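PDB 4PYR: putative branched-chain amino acid ABC transporter from Chromobacterium violaceum, which binds glutathione and, as a putative LppC-type lipoprotein related to periplasmic binding proteins, may regulate the activity of an enzyme. Local coordinates for residues 79-85 with 96-102; 108-112 with 291-295; 122-128 with 174-180; 200-206 with 217-221; 221-225 with 277-281. One frame throughout, in Å; residues are numbered along the deposited sequence.

How the interactions relate
Interactions 3 and 4 belong to one mixed sheet, where strands 176-180 and 199-201 are neighbours joined by L179 N to Y200 O and V177 O to Y200 N, both 2.8 Å. Interaction 1 lies in the separate parallel sheet of the other lobe, its centre about 38 Å from that of interaction 3. Between them sit interactions 2 and 5, with centres about 10 Å apart, linked by R292 NH1 to T279 O at 3.0 Å. Interaction 4 shares D221 with interaction 5 and meets interaction 2 through E109 OE1 and S203 OG, 2.7 Å apart. Bound glutathione lies about 5 Å from the side chain of S101 and about 8 Å from those of R292 and M222.

Interaction 1. Residues 79-85 with 96-102; sequences VTVPTLA and NPKLYSL
Strands 83-85 and 99-101, both extended (phi -67 to -132°, psi 90 to 167°), run parallel, their axes approaching to 4.5 Å and crossing at -35°. T83 pairs with L99, L84 with Y100 and A85 with S101. Four backbone hydrogen bonds set this register: T83 N to K98 O and Y100 N to T83 O, both 2.8 Å, then A85 N to Y100 O and L102 N to A85 O, both 2.9 Å. N96 to L99 form a type I turn. N96 (chi1 t) makes an Asx turn, OD1 accepting from K98 N at 3.1 Å, while ND2 donates to V79 O at 3.1 Å and to A76. K98, chi1 m, brings CE 3.2 Å from T80 O. V79 (t) sets CG1 4.3 Å from L99 CB. T83, L99, A85 and S101 share one face: T83 (m) turns OG1 to V81 O at 2.6 Å and to Y52, L99 (t, p) brings CD1 3.9 Å from T83 CG2 and 4.2 Å from A85 CB, and S101 (t) bonds N87. On the other face L84 (t, p) sets CD1 4.0 Å from both Y100 CB and L102 CB; Y100 is m, its OH bonding G270. This is the edge pair of the five-stranded parallel sheet, consistent with a periplasmic-binding-protein lobe. Strand 62-64 flanks strand 83-85, and helix 245-265 packs on P82, Y100 and L102.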
# COMPACT_ATOMS: atom_id res chain seq x y z
N VAL A 79 -15.83 -7.22 17.02
CA VAL A 79 -14.38 -7.07 17.28
C VAL A 79 -14.15 -6.75 18.74
O VAL A 79 -14.70 -5.76 19.30
CB VAL A 79 -13.70 -6.05 16.34
CG1 VAL A 79 -12.32 -5.63 16.85
CG2 VAL A 79 -13.57 -6.68 14.96
N THR A 80 -13.42 -7.65 19.39
CA THR A 80 -13.17 -7.50 20.83
C THR A 80 -11.70 -7.58 21.24
O THR A 80 -11.37 -7.29 22.38
CB THR A 80 -13.88 -8.58 21.63
OG1 THR A 80 -13.45 -9.85 21.13
CG2 THR A 80 -15.40 -8.43 21.51
N VAL A 81 -10.84 -7.99 20.32
CA VAL A 81 -9.40 -7.86 20.50
C VAL A 81 -8.84 -7.00 19.34
O VAL A 81 -9.50 -6.86 18.30
CB VAL A 81 -8.68 -9.22 20.55
CG1 VAL A 81 -9.23 -10.08 21.63
CG2 VAL A 81 -8.67 -9.93 19.19
N PRO A 82 -7.68 -6.37 19.55
CA PRO A 82 -7.13 -5.54 18.49
C PRO A 82 -7.09 -6.33 17.22
O PRO A 82 -6.58 -7.45 17.22
CB PRO A 82 -5.75 -5.18 19.02
CG PRO A 82 -5.86 -5.27 20.49
CD PRO A 82 -6.78 -6.43 20.71
N THR A 83 -7.66 -5.76 16.15
CA THR A 83 -7.81 -6.49 14.91
C THR A 83 -7.32 -5.64 13.77
O THR A 83 -7.75 -4.51 13.59
CB THR A 83 -9.28 -6.89 14.75
OG1 THR A 83 -9.61 -7.73 15.85
CG2 THR A 83 -9.54 -7.64 13.49
N LEU A 84 -6.35 -6.21 13.04
CA LEU A 84 -5.71 -5.52 11.93
C LEU A 84 -6.27 -6.06 10.63
O LEU A 84 -5.73 -7.02 10.05
CB LEU A 84 -4.19 -5.70 12.00
CG LEU A 84 -3.47 -4.83 10.99
CD1 LEU A 84 -3.51 -3.35 11.29
CD2 LEU A 84 -2.03 -5.35 10.96
N ALA A 85 -7.34 -5.43 10.16
CA ALA A 85 -7.85 -5.73 8.82
C ALA A 85 -6.87 -5.30 7.73
O ALA A 85 -6.10 -4.36 7.88
CB ALA A 85 -9.21 -5.09 8.62
N ASN A 96 -15.51 1.02 15.74
CA ASN A 96 -14.97 0.08 16.73
C ASN A 96 -13.51 0.39 16.97
O ASN A 96 -12.69 0.29 16.06
CB ASN A 96 -15.15 -1.38 16.32
CG ASN A 96 -14.85 -2.34 17.46
OD1 ASN A 96 -13.92 -2.13 18.25
ND2 ASN A 96 -15.59 -3.43 17.53
N PRO A 97 -13.15 0.79 18.19
CA PRO A 97 -11.82 1.35 18.40
C PRO A 97 -10.70 0.35 18.44
O PRO A 97 -9.53 0.76 18.42
CB PRO A 97 -11.96 2.07 19.77
CG PRO A 97 -13.04 1.34 20.45
CD PRO A 97 -14.03 1.07 19.35
N LYS A 98 -11.04 -0.94 18.44
CA LYS A 98 -10.06 -2.01 18.37
C LYS A 98 -9.85 -2.50 16.96
O LYS A 98 -9.06 -3.39 16.78
CB LYS A 98 -10.50 -3.19 19.22
CG LYS A 98 -10.55 -2.88 20.70
CD LYS A 98 -10.91 -4.17 21.43
CE LYS A 98 -9.91 -4.49 22.52
NZ LYS A 98 -10.41 -3.93 23.80
N LEU A 99 -10.58 -1.94 16.00
CA LEU A 99 -10.44 -2.31 14.59
C LEU A 99 -9.59 -1.31 13.84
O LEU A 99 -9.93 -0.15 13.73
CB LEU A 99 -11.83 -2.45 13.94
CG LEU A 99 -11.84 -2.89 12.48
CD1 LEU A 99 -11.05 -4.20 12.31
CD2 LEU A 99 -13.26 -3.01 11.91
N TYR A 100 -8.49 -1.84 13.23
CA TYR A 100 -7.49 -1.02 12.56
C TYR A 100 -7.33 -1.58 11.14
O TYR A 100 -7.83 -2.66 10.84
CB TYR A 100 -6.12 -1.14 13.28
CG TYR A 100 -6.16 -0.70 14.74
CD1 TYR A 100 -5.89 0.60 15.08
CD2 TYR A 100 -6.42 -1.62 15.76
CE1 TYR A 100 -5.96 1.03 16.42
CE2 TYR A 100 -6.47 -1.21 17.09
CZ TYR A 100 -6.24 0.10 17.41
OH TYR A 100 -6.28 0.51 18.74
N SER A 101 -6.66 -0.82 10.28
CA SER A 101 -6.42 -1.25 8.89
C SER A 101 -4.96 -1.04 8.54
O SER A 101 -4.38 -0.04 8.91
CB SER A 101 -7.28 -0.44 7.90
OG SER A 101 -6.94 -0.74 6.55
N LEU A 102 -4.38 -1.99 7.80
CA LEU A 102 -3.13 -1.77 7.06
C LEU A 102 -3.39 -2.28 5.65
O LEU A 102 -3.79 -3.39 5.50
CB LEU A 102 -1.97 -2.56 7.65
CG LEU A 102 -0.64 -2.47 6.88
CD1 LEU A 102 -0.06 -1.05 6.83
CD2 LEU A 102 0.40 -3.40 7.46

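Interaction 2. Residues 108-112 with 291-295; sequences GEARQ and ERQLP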
# COMPACT_ATOMS: atom_id res chain seq x y z
N GLY A 108 -2.89 6.94 -1.00
CA GLY A 108 -1.80 7.27 -0.12
C GLY A 108 -0.50 7.54 -0.85
O GLY A 108 0.23 8.45 -0.53
N GLU A 109 -0.24 6.78 -1.89
CA GLU A 109 0.98 6.99 -2.63
C GLU A 109 0.89 8.27 -3.48
O GLU A 109 1.85 9.04 -3.57
CB GLU A 109 1.28 5.77 -3.49
CG GLU A 109 1.51 4.51 -2.68
CD GLU A 109 2.05 3.35 -3.49
OE1 GLU A 109 2.40 3.60 -4.66
OE2 GLU A 109 2.18 2.25 -2.91
N ALA A 110 -0.30 8.54 -4.03
CA ALA A 110 -0.47 9.76 -4.83
C ALA A 110 -0.26 10.98 -3.97
O ALA A 110 0.37 11.93 -4.41
CB ALA A 110 -1.85 9.79 -5.46
N ARG A 111 -0.81 10.95 -2.74
CA ARG A 111 -0.66 12.10 -1.87
C ARG A 111 0.82 12.34 -1.55
O ARG A 111 1.32 13.46 -1.59
CB ARG A 111 -1.45 11.86 -0.60
CG ARG A 111 -2.93 12.02 -0.77
CD ARG A 111 -3.57 12.11 0.62
NE ARG A 111 -3.83 10.77 1.11
CZ ARG A 111 -4.87 10.02 0.73
NH1 ARG A 111 -5.77 10.49 -0.14
NH2 ARG A 111 -5.01 8.81 1.22
N GLN A 112 1.52 11.27 -1.18
CA GLN A 112 2.91 11.40 -0.95
C GLN A 112 3.72 11.89 -2.12
O GLN A 112 4.60 12.72 -1.93
CB GLN A 112 3.45 10.08 -0.51
CG GLN A 112 3.04 9.82 0.93
CD GLN A 112 3.63 8.52 1.34
OE1 GLN A 112 4.87 8.39 1.38
NE2 GLN A 112 2.77 7.51 1.55
N GLU A 291 -1.14 4.67 8.08
CA GLU A 291 -0.68 5.23 6.85
C GLU A 291 0.80 4.92 6.65
O GLU A 291 1.53 4.66 7.61
CB GLU A 291 -1.02 6.70 6.75
CG GLU A 291 -2.53 6.94 6.90
CD GLU A 291 -2.90 8.40 6.98
OE1 GLU A 291 -2.01 9.24 7.28
OE2 GLU A 291 -4.11 8.69 6.73
N ARG A 292 1.20 4.84 5.39
CA ARG A 292 2.50 4.34 4.99
C ARG A 292 3.28 5.43 4.29
O ARG A 292 2.91 5.87 3.20
CB ARG A 292 2.40 3.22 3.95
CG ARG A 292 1.86 1.88 4.36
CD ARG A 292 2.16 0.87 3.27
NE ARG A 292 1.57 1.26 2.02
CZ ARG A 292 2.13 1.17 0.80
NH1 ARG A 292 3.37 0.74 0.63
NH2 ARG A 292 1.43 1.55 -0.24
N GLN A 293 4.39 5.82 4.90
CA GLN A 293 5.26 6.87 4.38
C GLN A 293 6.39 6.16 3.66
O GLN A 293 7.05 5.29 4.23
CB GLN A 293 5.79 7.69 5.53
CG GLN A 293 5.98 9.15 5.26
CD GLN A 293 6.40 9.88 6.52
OE1 GLN A 293 5.72 10.81 7.00
NE2 GLN A 293 7.48 9.39 7.12
N LEU A 294 6.60 6.51 2.39
CA LEU A 294 7.46 5.72 1.52
C LEU A 294 8.72 6.50 1.11
O LEU A 294 8.64 7.70 0.84
CB LEU A 294 6.75 5.35 0.23
CG LEU A 294 5.48 4.51 0.36
CD1 LEU A 294 4.94 4.25 -1.04
CD2 LEU A 294 5.74 3.21 1.08
N PRO A 295 9.84 5.78 0.97
CA PRO A 295 11.06 6.33 0.42
C PRO A 295 10.95 6.49 -1.14
O PRO A 295 10.10 5.87 -1.81
CB PRO A 295 12.10 5.27 0.77
CG PRO A 295 11.32 4.00 0.74
CD PRO A 295 9.96 4.35 1.26
O HOH W 1 4.25 0.52 -2.31
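Two glutamine hydrogen bonds and one salt bridge tie the first turns of the helix to the strand. The amide of Q112 spans the backbone on both sides of Q293: OE1 accepts from L294 N at 2.7 Å with good geometry, whereas the bond from NE2 to R292 O is very short, 2.3 Å, and bent. One turn earlier, E109 OE2 meets R292 NH2 at 2.9 Å, near the plane of the guanidinium, and water 1 closes a second path, 2.8 Å from E109 OE2 and 3.1 Å from R292 NH1. Both charged groups have further partners, E109 OE1 at S203 and R292 NH1 at T279 O. Packing is sparser, with E109 CG 3.8 Å from L294 CD1. The axes come no closer than 9.0 Å and cross at -42°, so long side chains do the reaching. A helix of the alpha/beta lobe is thus joined to the mixed-sheet strand 290-298 beside the glutathione pocket, where R292 touches L104. Helix 106-119 rests A110 against helix 133-150; Q112 and L294 both touch I220 of strand 218-220, while strand 290-298 pairs with strand 280-284 through Q293 and D281.

Interaction 3. Residues 122-128 with 174-180; sequences RAAPLLV and ADAVALA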
# COMPACT_ATOMS: atom_id res chain seq x y z
N ARG A 122 9.46 21.47 -7.28
CA ARG A 122 8.80 21.48 -8.58
C ARG A 122 7.70 22.51 -8.46
O ARG A 122 6.77 22.30 -7.72
CB ARG A 122 8.22 20.12 -8.93
CG ARG A 122 9.25 18.99 -8.90
CD ARG A 122 10.58 19.43 -9.46
NE ARG A 122 11.50 18.30 -9.52
CZ ARG A 122 12.76 18.38 -9.89
NH1 ARG A 122 13.27 19.53 -10.26
NH2 ARG A 122 13.51 17.28 -9.89
N ALA A 123 7.83 23.62 -9.16
CA ALA A 123 6.87 24.72 -9.02
C ALA A 123 5.67 24.62 -9.97
O ALA A 123 4.61 25.17 -9.69
CB ALA A 123 7.57 26.04 -9.24
N ALA A 124 5.86 23.95 -11.09
CA ALA A 124 4.86 23.93 -12.14
C ALA A 124 4.84 22.54 -12.80
O ALA A 124 5.14 22.41 -13.98
CB ALA A 124 5.12 25.03 -13.15
N PRO A 125 4.50 21.51 -12.04
CA PRO A 125 4.46 20.20 -12.65
C PRO A 125 3.22 20.02 -13.51
O PRO A 125 2.20 20.69 -13.31
CB PRO A 125 4.38 19.26 -11.46
CG PRO A 125 3.66 20.08 -10.43
CD PRO A 125 4.21 21.44 -10.60
N LEU A 126 3.32 19.11 -14.46
CA LEU A 126 2.18 18.65 -15.21
C LEU A 126 1.80 17.27 -14.76
O LEU A 126 2.62 16.34 -14.79
CB LEU A 126 2.53 18.59 -16.70
CG LEU A 126 1.43 18.04 -17.61
CD1 LEU A 126 0.22 18.97 -17.64
CD2 LEU A 126 1.92 17.74 -19.02
N LEU A 127 0.57 17.10 -14.29
CA LEU A 127 0.01 15.80 -13.92
C LEU A 127 -0.64 15.17 -15.13
O LEU A 127 -1.56 15.78 -15.74
CB LEU A 127 -1.01 15.96 -12.77
CG LEU A 127 -1.84 14.75 -12.36
CD1 LEU A 127 -0.97 13.66 -11.75
CD2 LEU A 127 -2.89 15.18 -11.36
N VAL A 128 -0.15 14.00 -15.53
CA VAL A 128 -0.71 13.33 -16.69
C VAL A 128 -1.46 12.13 -16.20
O VAL A 128 -0.91 11.35 -15.43
CB VAL A 128 0.44 12.90 -17.63
CG1 VAL A 128 -0.11 12.05 -18.77
CG2 VAL A 128 1.18 14.14 -18.09
N ALA A 174 6.45 22.79 -18.34
CA ALA A 174 6.47 22.29 -16.96
C ALA A 174 7.89 22.06 -16.45
O ALA A 174 8.82 21.82 -17.23
CB ALA A 174 5.69 20.99 -16.89
N ASP A 175 8.06 22.12 -15.13
CA ASP A 175 9.38 21.81 -14.55
C ASP A 175 9.47 20.38 -13.99
O ASP A 175 10.52 19.97 -13.47
CB ASP A 175 9.83 22.87 -13.53
CG ASP A 175 9.02 22.87 -12.26
OD1 ASP A 175 7.94 22.26 -12.23
OD2 ASP A 175 9.49 23.49 -11.27
N ALA A 176 8.38 19.62 -14.15
CA ALA A 176 8.37 18.18 -13.89
C ALA A 176 7.08 17.59 -14.40
O ALA A 176 6.09 18.31 -14.61
CB ALA A 176 8.51 17.91 -12.39
N VAL A 177 7.07 16.28 -14.56
CA VAL A 177 5.87 15.55 -14.94
C VAL A 177 5.53 14.51 -13.88
O VAL A 177 6.40 13.76 -13.47
CB VAL A 177 6.03 14.88 -16.31
CG1 VAL A 177 4.80 14.07 -16.68
CG2 VAL A 177 6.30 15.96 -17.31
N ALA A 178 4.28 14.47 -13.45
CA ALA A 178 3.78 13.46 -12.55
C ALA A 178 2.90 12.52 -13.32
O ALA A 178 2.00 12.98 -13.99
CB ALA A 178 2.98 14.12 -11.44
N LEU A 179 3.18 11.22 -13.28
CA LEU A 179 2.42 10.24 -13.99
C LEU A 179 1.44 9.51 -13.10
O LEU A 179 1.82 8.91 -12.11
CB LEU A 179 3.34 9.19 -14.62
CG LEU A 179 4.40 9.75 -15.58
CD1 LEU A 179 5.23 8.64 -16.26
CD2 LEU A 179 3.75 10.59 -16.68
N ALA A 180 0.17 9.54 -13.49
CA ALA A 180 -0.82 8.60 -12.99
C ALA A 180 -1.33 7.89 -14.21
O ALA A 180 -2.34 8.28 -14.79
CB ALA A 180 -1.95 9.36 -12.32
O HOH W 2 12.17 22.29 -10.37
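D175, V128 and L126 lose the most surface here. D175 sits at the N-terminal end of the strand pair: its carboxylate takes two consecutive backbone NH groups, A123 N to OD2 at 2.7 Å and A124 N to OD1 at 2.9 Å, while D175 N returns a bond to A124 O at 3.2 Å. Water 2 joins D175 OD2 (3.1 Å) to R122 NH1 (3.0 Å); R122 NE turns instead to the hydroxyl of Y200. L126 begins the regular parallel pairing, with its N 2.9 Å from A176 O and its O 2.8 Å from A178 N; its CB packs 4.0 Å from A174 CB. V128 repeats the pattern two residues on, N to A178 O at 2.8 Å and O to A180 N at 2.9 Å. Its side chain fits against its partner strand, CG2 3.9 Å from V177 CG1 and CB 4.1 Å from L179 CD2. On the reverse face L127 CD1 lies 4.0 Å from A178 CB. The axes cross at -21°, the normal twist of a parallel sheet. These are inner strands of a Rossmann-like alpha/beta sheet: helix 133-150 packs on P125, L127 and A178, helix 165-172 on L126 and V128 of the other face, and strands 155-158 and 199-201 flank the pair.

Interaction 4. Residues 200-206 with 217-221; sequences YGTSQLN and VRFID
R218 lays its CB against the ring of Y200, 4.2 Å from the centroid and 30° off the normal, an off-centre CH-pi contact. Both residues have chi1 m and project from the same face of the sheet; Y200 OH bonds D120 and R122. They form a parallel bridge with CA atoms 4.6 Å apart. Beside it G201 N donates to R218 O at 2.9 Å. A weak bond joins I220 N to G201 O at 3.4 Å. The CA-H...O contacts Y200 CA to R218 O (3.0 Å) and F219 CA to G201 O (3.1 Å) accompany the pairing. G201, at phi/psi -148/177°, has no room for a CB, which would strike L205 CD1. After T202, segment 200-206 leaves the strand in a 3-10 turn over 203-205, with L205 N to T202 O at 3.1 Å and N206 N to S203 O at 3.0 Å. This turn brings L205 (m, t) back so that CD1 lies 3.9 Å from V217 CG1. N206, chi1 t, bonds D221 OD2 through ND2 at 2.9 Å, and N206 ND2 also lies 3.4 Å from F219 CE2, F219 being p. R249 forms a salt bridge with D221 OD2. S203, chi1 p, turns its OG to E109. Here the parallel part of the mixed sheet ends, strand 218-220 next meeting antiparallel strand 290-298, consistent with a lobe of a type I periplasmic-binding-protein fold.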
# COMPACT_ATOMS: atom_id res chain seq x y z
N TYR A 200 8.07 11.69 -12.47
CA TYR A 200 7.77 11.02 -11.24
C TYR A 200 6.57 10.12 -11.37
O TYR A 200 5.64 10.41 -12.13
CB TYR A 200 7.39 12.07 -10.21
CG TYR A 200 8.49 12.99 -9.77
CD1 TYR A 200 8.90 14.07 -10.56
CD2 TYR A 200 9.12 12.79 -8.55
CE1 TYR A 200 9.89 14.92 -10.15
CE2 TYR A 200 10.09 13.66 -8.09
CZ TYR A 200 10.50 14.72 -8.87
OH TYR A 200 11.49 15.60 -8.42
N GLY A 201 6.54 9.04 -10.62
CA GLY A 201 5.37 8.18 -10.52
C GLY A 201 5.28 7.54 -9.12
O GLY A 201 6.16 7.69 -8.29
N THR A 202 4.21 6.79 -8.93
CA THR A 202 4.02 5.96 -7.78
C THR A 202 4.50 4.54 -8.08
O THR A 202 5.06 4.28 -9.15
CB THR A 202 2.55 5.92 -7.32
OG1 THR A 202 1.74 5.30 -8.34
CG2 THR A 202 2.05 7.29 -7.13
N SER A 203 4.23 3.60 -7.17
CA SER A 203 4.67 2.24 -7.34
C SER A 203 3.93 1.57 -8.49
O SER A 203 4.28 0.48 -8.84
CB SER A 203 4.47 1.44 -6.04
OG SER A 203 3.11 1.21 -5.74
N GLN A 204 2.86 2.21 -9.00
CA GLN A 204 2.19 1.82 -10.23
C GLN A 204 3.21 1.50 -11.33
O GLN A 204 3.01 0.56 -12.12
CB GLN A 204 1.22 2.96 -10.67
CG GLN A 204 0.46 2.73 -11.97
CD GLN A 204 -0.31 3.98 -12.38
OE1 GLN A 204 0.19 5.11 -12.23
NE2 GLN A 204 -1.51 3.78 -12.90
N LEU A 205 4.31 2.26 -11.38
CA LEU A 205 5.32 2.09 -12.45
C LEU A 205 6.33 1.01 -12.23
O LEU A 205 7.04 0.62 -13.17
CB LEU A 205 6.04 3.42 -12.67
CG LEU A 205 5.09 4.56 -13.01
CD1 LEU A 205 5.91 5.79 -13.27
CD2 LEU A 205 4.20 4.24 -14.21
N ASN A 206 6.44 0.53 -10.99
CA ASN A 206 7.43 -0.47 -10.63
C ASN A 206 6.77 -1.83 -10.65
O ASN A 206 6.19 -2.32 -9.68
CB ASN A 206 8.05 -0.12 -9.26
CG ASN A 206 9.21 -1.04 -8.89
OD1 ASN A 206 9.79 -1.70 -9.77
ND2 ASN A 206 9.57 -1.08 -7.60
N VAL A 217 13.04 7.60 -14.09
CA VAL A 217 11.82 8.06 -13.46
C VAL A 217 12.00 7.94 -11.96
O VAL A 217 12.43 6.91 -11.45
CB VAL A 217 10.62 7.24 -13.92
CG1 VAL A 217 9.37 7.60 -13.10
CG2 VAL A 217 10.37 7.47 -15.43
N ARG A 218 11.61 9.00 -11.26
CA ARG A 218 11.69 9.02 -9.80
C ARG A 218 10.34 8.47 -9.30
O ARG A 218 9.28 8.82 -9.79
CB ARG A 218 11.91 10.43 -9.28
CG ARG A 218 13.21 11.08 -9.74
CD ARG A 218 13.54 12.37 -8.99
NE ARG A 218 14.91 12.82 -9.19
CZ ARG A 218 15.96 12.35 -8.52
NH1 ARG A 218 15.81 11.40 -7.61
NH2 ARG A 218 17.18 12.79 -8.80
N PHE A 219 10.38 7.54 -8.37
CA PHE A 219 9.13 6.97 -7.88
C PHE A 219 9.25 6.65 -6.39
O PHE A 219 10.31 6.75 -5.81
CB PHE A 219 8.79 5.74 -8.72
CG PHE A 219 9.66 4.54 -8.45
CD1 PHE A 219 10.96 4.49 -8.90
CD2 PHE A 219 9.17 3.45 -7.74
CE1 PHE A 219 11.77 3.41 -8.63
CE2 PHE A 219 9.96 2.33 -7.51
CZ PHE A 219 11.26 2.32 -7.93
N ILE A 220 8.10 6.37 -5.79
CA ILE A 220 8.05 5.94 -4.40
C ILE A 220 7.54 4.53 -4.34
O ILE A 220 6.68 4.12 -5.13
CB ILE A 220 7.20 6.91 -3.51
CG1 ILE A 220 5.80 7.09 -4.06
CG2 ILE A 220 7.88 8.28 -3.43
CD1 ILE A 220 4.91 7.90 -3.14
N ASP A 221 8.10 3.76 -3.41
CA ASP A 221 7.68 2.39 -3.21
C ASP A 221 8.20 1.93 -1.84
O ASP A 221 8.86 2.68 -1.14
CB ASP A 221 8.24 1.48 -4.34
CG ASP A 221 7.37 0.26 -4.62
OD1 ASP A 221 6.52 -0.13 -3.83
OD2 ASP A 221 7.55 -0.35 -5.72

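Interaction 5. Residues 221-225 with 277-281; sequences DMPWF and GVTGD
One hydrogen bond crosses this contact, W224 N to V278 O at 3.0 Å. The helix starting at P223 has M222 (selenomethionine) as its N-cap residue, so V278 O meets an NH of the first turn. Within 221-225, D221 OD1 accepts from M222 N at 2.8 Å, and F225 N bonds M222 O at 3.0 Å. In 277-281, residues G277 to G280 form a type I beta turn, with V278 and T279 at its centre and G280 N bonding G277 O at 3.2 Å. G280, at phi/psi 141/169°, calls for glycine, since a CB would be jammed against the carbonyl O of T279. In the packing, P223 CD lies 3.3 Å from V278 O and 3.5 Å from G280 N. W224, chi1 t, sets CE3 3.8 Å from V278 CB, its NE1 bonding E248. M222, extended as m, t, t, places CE 3.7 Å from T279 CG2; T279 OG1 bonds D256. The whole is a beta-hairpin tip set against a helix N-terminus, consistent with the region joining the two lobes of a periplasmic-binding-protein fold, where M222 also touches L104 of the glutathione pocket.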
# COMPACT_ATOMS: atom_id res chain seq x y z
N ASP A 221 8.10 3.76 -3.41
CA ASP A 221 7.68 2.39 -3.21
C ASP A 221 8.20 1.93 -1.84
O ASP A 221 8.86 2.68 -1.14
CB ASP A 221 8.24 1.48 -4.34
CG ASP A 221 7.37 0.26 -4.62
OD1 ASP A 221 6.52 -0.13 -3.83
OD2 ASP A 221 7.55 -0.35 -5.72
N MSE A 222 7.91 0.70 -1.50
CA MSE A 222 8.31 0.10 -0.26
C MSE A 222 9.80 0.05 -0.01
O MSE A 222 10.57 -0.26 -0.91
CB MSE A 222 7.88 -1.34 -0.24
CG MSE A 222 6.38 -1.48 -0.36
SE MSE A 222 6.00 -3.37 -0.01
CE MSE A 222 4.05 -3.05 0.07
N PRO A 223 10.23 0.29 1.24
CA PRO A 223 11.61 -0.05 1.65
C PRO A 223 12.01 -1.46 1.26
O PRO A 223 13.19 -1.71 0.89
CB PRO A 223 11.55 0.08 3.19
CG PRO A 223 10.52 1.11 3.37
CD PRO A 223 9.44 0.84 2.35
N TRP A 224 11.04 -2.37 1.26
CA TRP A 224 11.29 -3.75 0.90
C TRP A 224 12.03 -3.88 -0.46
O TRP A 224 12.88 -4.78 -0.63
CB TRP A 224 9.97 -4.52 0.87
CG TRP A 224 10.14 -5.99 0.63
CD1 TRP A 224 9.74 -6.70 -0.47
CD2 TRP A 224 10.69 -6.93 1.55
NE1 TRP A 224 10.04 -8.03 -0.30
CE2 TRP A 224 10.61 -8.20 0.94
CE3 TRP A 224 11.26 -6.83 2.80
CZ2 TRP A 224 11.10 -9.35 1.54
CZ3 TRP A 224 11.73 -7.98 3.41
CH2 TRP A 224 11.64 -9.20 2.79
N PHE A 225 11.67 -3.00 -1.40
CA PHE A 225 12.33 -2.96 -2.72
C PHE A 225 13.47 -1.93 -2.79
O PHE A 225 14.50 -2.17 -3.44
CB PHE A 225 11.30 -2.61 -3.82
CG PHE A 225 10.13 -3.57 -3.89
CD1 PHE A 225 10.29 -4.89 -4.11
CD2 PHE A 225 8.85 -3.09 -3.72
CE1 PHE A 225 9.21 -5.75 -4.19
CE2 PHE A 225 7.76 -3.94 -3.74
CZ PHE A 225 7.94 -5.27 -4.00
N GLY A 277 8.26 0.01 9.00
CA GLY A 277 7.70 -1.08 8.28
C GLY A 277 8.54 -1.39 7.05
O GLY A 277 9.14 -0.49 6.45
N VAL A 278 8.58 -2.66 6.69
CA VAL A 278 9.14 -3.00 5.38
C VAL A 278 8.27 -2.45 4.25
O VAL A 278 8.76 -2.28 3.13
CB VAL A 278 9.41 -4.50 5.17
CG1 VAL A 278 10.37 -5.02 6.19
CG2 VAL A 278 8.12 -5.33 5.12
N THR A 279 7.00 -2.09 4.55
CA THR A 279 6.10 -1.54 3.56
C THR A 279 6.10 -0.02 3.61
O THR A 279 5.46 0.62 2.76
CB THR A 279 4.64 -2.01 3.75
OG1 THR A 279 4.10 -1.44 4.97
CG2 THR A 279 4.53 -3.49 3.72
N GLY A 280 6.81 0.55 4.57
CA GLY A 280 6.91 1.99 4.76
C GLY A 280 6.88 2.32 6.23
O GLY A 280 6.67 1.42 7.05
N ASP A 281 7.18 3.56 6.56
CA ASP A 281 7.08 4.00 7.96
C ASP A 281 5.59 4.14 8.26
O ASP A 281 4.87 4.78 7.51
CB ASP A 281 7.82 5.32 8.19
CG ASP A 281 9.31 5.13 8.47
OD1 ASP A 281 9.80 4.01 8.68
OD2 ASP A 281 9.97 6.17 8.48